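Local coordinates for ORC1-type DNA replication protein 2 (Aeropyrum pernix, PDB 1W5T) that binds DNA and ATP and takes part in regulating DNA replication, with an N-terminal AAA+ ATPase domain and a C-terminal winged-helix domain, at residues 123-134 with 171-180. Sequence-based numbering, arbitrary orientation.
Sequences LDILKALVDNLY and IPSRDGVNRI
In the AAA+ domain, helix 122-136 packs against the loop that leads from helix 167-170 into strand 180-186, and Ile171, Val130 and Tyr134 carry much of the contact. Ile171 follows the end of helix 167-170. Its CG1 lies anti to the carbonyl carbon (chi1 -52°). CD1 at the end of that branch meets Leu123 CD1 at 3.4 Å and Leu126 CD2 at 3.7 Å, while CG2 rests on Lys127 CG. One turn on, the two methyls of Val130 part. CG1 touches Ser173 CA, and CG2 meets Ile180 CD1 at 4.0 Å. Leu133 CD1 packs on Ile180 CG1 at 3.7 Å.

Two loop residues meet the Tyr134 ring. Arg174 CB sits over the centre of one face, 3.9 Å from the ring centroid, in a CH-pi contact. Asp175 OD2 lies at the ring edge, 3.5 Å from Tyr134 CD1. The same oxygen takes Arg179 NH2 on its syn lone pair in a salt bridge, and Asp175 OD1 closes an Asx turn with Val177 N. Arg174 bends at chi2 (119°) toward Asp131, a long salt bridge, 3.6 Å from Arg174 NH1 to Asp131 OD1.

Arg179 lays CD against Leu133 O at 3.6 Å; its NH1 hydrogen-bonds Asn137 OD1. This is packing of a helix on the loop entering an inner strand of the parallel sheet of a P-loop AAA+ fold.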
loop_
_atom_site.group_PDB
_atom_site.type_symbol
_atom_site.label_atom_id
_atom_site.label_comp_id
_atom_site.label_asym_id
_atom_site.label_seq_id
_atom_site.Cartn_x
_atom_site.Cartn_y
_atom_site.Cartn_z
ATOM N N LEU A 123 16.680 21.653 6.371
ATOM C CA LEU A 123 18.097 21.390 6.141
ATOM C C LEU A 123 18.889 21.310 7.442
ATOM O O LEU A 123 19.751 20.441 7.581
ATOM C CB LEU A 123 18.699 22.467 5.213
ATOM C CG LEU A 123 20.222 22.562 5.000
ATOM C CD1 LEU A 123 20.743 21.306 4.306
ATOM C CD2 LEU A 123 20.651 23.818 4.202
ATOM N N ASP A 124 18.616 22.214 8.381
ATOM C CA ASP A 124 19.417 22.323 9.601
ATOM C C ASP A 124 19.161 21.118 10.502
ATOM O O ASP A 124 20.093 20.580 11.115
ATOM C CB ASP A 124 19.127 23.623 10.353
ATOM C CG ASP A 124 19.855 24.836 9.772
ATOM O OD1 ASP A 124 20.330 24.837 8.601
ATOM O OD2 ASP A 124 19.985 25.888 10.444
ATOM N N ILE A 125 17.909 20.671 10.530
ATOM C CA ILE A 125 17.544 19.476 11.284
ATOM C C ILE A 125 18.268 18.214 10.756
ATOM O O ILE A 125 18.683 17.347 11.508
ATOM C CB ILE A 125 16.011 19.236 11.280
ATOM C CG1 ILE A 125 15.230 20.431 11.861
ATOM C CG2 ILE A 125 15.700 17.957 12.053
ATOM C CD1 ILE A 125 13.673 20.268 11.769
ATOM N N LEU A 126 18.384 18.149 9.446
ATOM C CA LEU A 126 19.083 17.109 8.760
ATOM C C LEU A 126 20.567 17.155 9.117
ATOM O O LEU A 126 21.166 16.112 9.360
ATOM C CB LEU A 126 18.848 17.275 7.258
ATOM C CG LEU A 126 18.938 16.025 6.374
ATOM C CD1 LEU A 126 18.019 14.933 6.854
ATOM C CD2 LEU A 126 18.631 16.383 4.930
ATOM N N LYS A 127 21.140 18.359 9.171
ATOM C CA LYS A 127 22.539 18.537 9.606
ATOM C C LYS A 127 22.764 18.029 11.015
ATOM O O LYS A 127 23.729 17.329 11.218
ATOM C CB LYS A 127 23.002 20.007 9.534
ATOM C CG LYS A 127 23.053 20.590 8.139
ATOM C CD LYS A 127 23.637 22.009 8.187
ATOM C CE LYS A 127 23.351 22.810 6.913
ATOM N NZ LYS A 127 22.479 24.016 7.227
ATOM N N ALA A 128 21.893 18.393 11.964
ATOM C CA ALA A 128 22.025 17.998 13.390
ATOM C C ALA A 128 21.898 16.468 13.565
ATOM O O ALA A 128 22.580 15.836 14.399
ATOM C CB ALA A 128 21.006 18.710 14.242
ATOM N N LEU A 129 21.028 15.911 12.733
ATOM C CA LEU A 129 20.818 14.468 12.603
ATOM C C LEU A 129 22.100 13.800 12.156
ATOM O O LEU A 129 22.572 12.877 12.819
ATOM C CB LEU A 129 19.684 14.200 11.612
ATOM C CG LEU A 129 18.694 13.048 11.754
ATOM C CD1 LEU A 129 18.591 12.444 13.159
ATOM C CD2 LEU A 129 17.288 13.545 11.214
ATOM N N VAL A 130 22.682 14.292 11.065
ATOM C CA VAL A 130 23.959 13.785 10.579
ATOM C C VAL A 130 25.051 13.873 11.643
ATOM O O VAL A 130 25.757 12.913 11.865
ATOM C CB VAL A 130 24.377 14.468 9.298
ATOM C CG1 VAL A 130 25.881 14.255 9.011
ATOM C CG2 VAL A 130 23.552 13.904 8.133
ATOM N N ASP A 131 25.163 15.013 12.313
ATOM C CA ASP A 131 26.088 15.166 13.425
ATOM C C ASP A 131 25.867 14.209 14.598
ATOM O O ASP A 131 26.831 13.566 15.031
ATOM C CB ASP A 131 26.091 16.592 13.933
ATOM C CG ASP A 131 27.456 17.180 13.905
ATOM O OD1 ASP A 131 28.144 16.946 12.887
ATOM O OD2 ASP A 131 27.928 17.867 14.858
ATOM N N ASN A 132 24.627 14.095 15.101
ATOM C CA ASN A 132 24.317 13.155 16.226
ATOM C C ASN A 132 24.584 11.688 15.861
ATOM O O ASN A 132 25.034 10.920 16.685
ATOM C CB ASN A 132 22.855 13.278 16.701
ATOM C CG ASN A 132 22.607 14.512 17.564
ATOM O OD1 ASN A 132 22.565 14.434 18.796
ATOM N ND2 ASN A 132 22.422 15.664 16.909
ATOM N N LEU A 133 24.300 11.304 14.623
ATOM C CA LEU A 133 24.570 9.933 14.175
ATOM C C LEU A 133 26.084 9.685 14.144
ATOM O O LEU A 133 26.565 8.589 14.484
ATOM C CB LEU A 133 23.910 9.637 12.821
ATOM C CG LEU A 133 22.362 9.504 12.829
ATOM C CD1 LEU A 133 21.814 9.664 11.398
ATOM C CD2 LEU A 133 21.794 8.149 13.484
ATOM N N TYR A 134 26.836 10.715 13.784
ATOM C CA TYR A 134 28.283 10.631 13.838
ATOM C C TYR A 134 28.799 10.603 15.312
ATOM O O TYR A 134 29.643 9.763 15.668
ATOM C CB TYR A 134 28.909 11.780 13.001
ATOM C CG TYR A 134 30.329 12.072 13.391
ATOM C CD1 TYR A 134 31.357 11.260 12.976
ATOM C CD2 TYR A 134 30.626 13.117 14.250
ATOM C CE1 TYR A 134 32.679 11.510 13.384
ATOM C CE2 TYR A 134 31.937 13.375 14.650
ATOM C CZ TYR A 134 32.936 12.578 14.212
ATOM O OH TYR A 134 34.211 12.814 14.638
ATOM N N ILE A 171 24.980 16.983 2.502
ATOM C CA ILE A 171 25.401 17.174 3.880
ATOM C C ILE A 171 26.365 16.075 4.260
ATOM O O ILE A 171 25.938 15.054 4.796
ATOM C CB ILE A 171 24.193 17.224 4.836
ATOM C CG1 ILE A 171 23.177 18.252 4.346
ATOM C CG2 ILE A 171 24.647 17.569 6.255
ATOM C CD1 ILE A 171 21.854 18.160 5.023
ATOM N N PRO A 172 27.657 16.281 3.973
ATOM C CA PRO A 172 28.701 15.285 4.291
ATOM C C PRO A 172 28.903 15.198 5.785
ATOM O O PRO A 172 28.730 16.200 6.461
ATOM C CB PRO A 172 29.957 15.845 3.605
ATOM C CG PRO A 172 29.417 16.847 2.598
ATOM C CD PRO A 172 28.224 17.470 3.304
ATOM N N SER A 173 29.203 14.011 6.281
ATOM C CA SER A 173 29.537 13.812 7.672
ATOM C C SER A 173 30.989 14.258 7.959
ATOM O O SER A 173 31.782 14.424 7.039
ATOM C CB SER A 173 29.407 12.343 7.972
ATOM O OG SER A 173 29.936 11.608 6.871
ATOM N N ARG A 174 31.312 14.442 9.241
ATOM C CA ARG A 174 32.643 14.859 9.690
ATOM C C ARG A 174 33.706 13.875 9.283
ATOM O O ARG A 174 34.773 14.274 8.855
ATOM C CB ARG A 174 32.653 15.041 11.200
ATOM C CG ARG A 174 32.762 16.486 11.599
ATOM C CD ARG A 174 31.619 17.065 12.409
ATOM N NE ARG A 174 32.123 18.362 12.744
ATOM C CZ ARG A 174 31.571 19.549 12.622
ATOM N NH1 ARG A 174 30.313 19.750 12.241
ATOM N NH2 ARG A 174 32.349 20.571 12.936
ATOM N N ASP A 175 33.401 12.580 9.400
ATOM C CA ASP A 175 34.325 11.509 9.030
ATOM C C ASP A 175 34.047 10.840 7.673
ATOM O O ASP A 175 34.652 9.840 7.371
ATOM C CB ASP A 175 34.310 10.450 10.136
ATOM C CG ASP A 175 32.949 9.765 10.276
ATOM O OD1 ASP A 175 31.993 10.211 9.616
ATOM O OD2 ASP A 175 32.746 8.772 10.993
ATOM N N GLY A 176 33.098 11.358 6.888
ATOM C CA GLY A 176 32.754 10.784 5.589
ATOM C C GLY A 176 32.037 9.430 5.577
ATOM O O GLY A 176 32.004 8.739 4.534
ATOM N N VAL A 177 31.500 9.028 6.734
ATOM C CA VAL A 177 30.691 7.819 6.834
ATOM C C VAL A 177 29.199 8.200 6.606
ATOM O O VAL A 177 28.620 8.976 7.378
ATOM C CB VAL A 177 30.914 7.078 8.209
ATOM C CG1 VAL A 177 30.132 5.798 8.295
ATOM C CG2 VAL A 177 32.393 6.716 8.425
ATOM N N ASN A 178 28.614 7.701 5.513
ATOM C CA ASN A 178 27.177 7.827 5.218
ATOM C C ASN A 178 26.358 7.015 6.226
ATOM O O ASN A 178 26.569 5.791 6.351
ATOM C CB ASN A 178 26.890 7.307 3.814
ATOM C CG ASN A 178 27.644 8.092 2.713
ATOM O OD1 ASN A 178 28.121 9.205 2.927
ATOM N ND2 ASN A 178 27.744 7.501 1.547
ATOM N N ARG A 179 25.410 7.652 6.920
ATOM C CA ARG A 179 24.713 6.955 8.012
ATOM C C ARG A 179 23.197 6.985 7.952
ATOM O O ARG A 179 22.545 6.711 8.955
ATOM C CB ARG A 179 25.160 7.514 9.370
ATOM C CG ARG A 179 26.651 7.635 9.546
ATOM C CD ARG A 179 27.004 7.924 10.974
ATOM N NE ARG A 179 28.424 7.898 11.204
ATOM C CZ ARG A 179 29.111 6.940 11.770
ATOM N NH1 ARG A 179 28.559 5.810 12.232
ATOM N NH2 ARG A 179 30.419 7.140 11.876
ATOM N N ILE A 180 22.640 7.316 6.792
ATOM C CA ILE A 180 21.178 7.399 6.622
ATOM C C ILE A 180 20.762 6.706 5.331
ATOM O O ILE A 180 21.250 7.064 4.253
ATOM C CB ILE A 180 20.665 8.861 6.563
ATOM C CG1 ILE A 180 21.120 9.677 7.766
ATOM C CG2 ILE A 180 19.127 8.867 6.577
ATOM C CD1 ILE A 180 20.713 11.098 7.656
#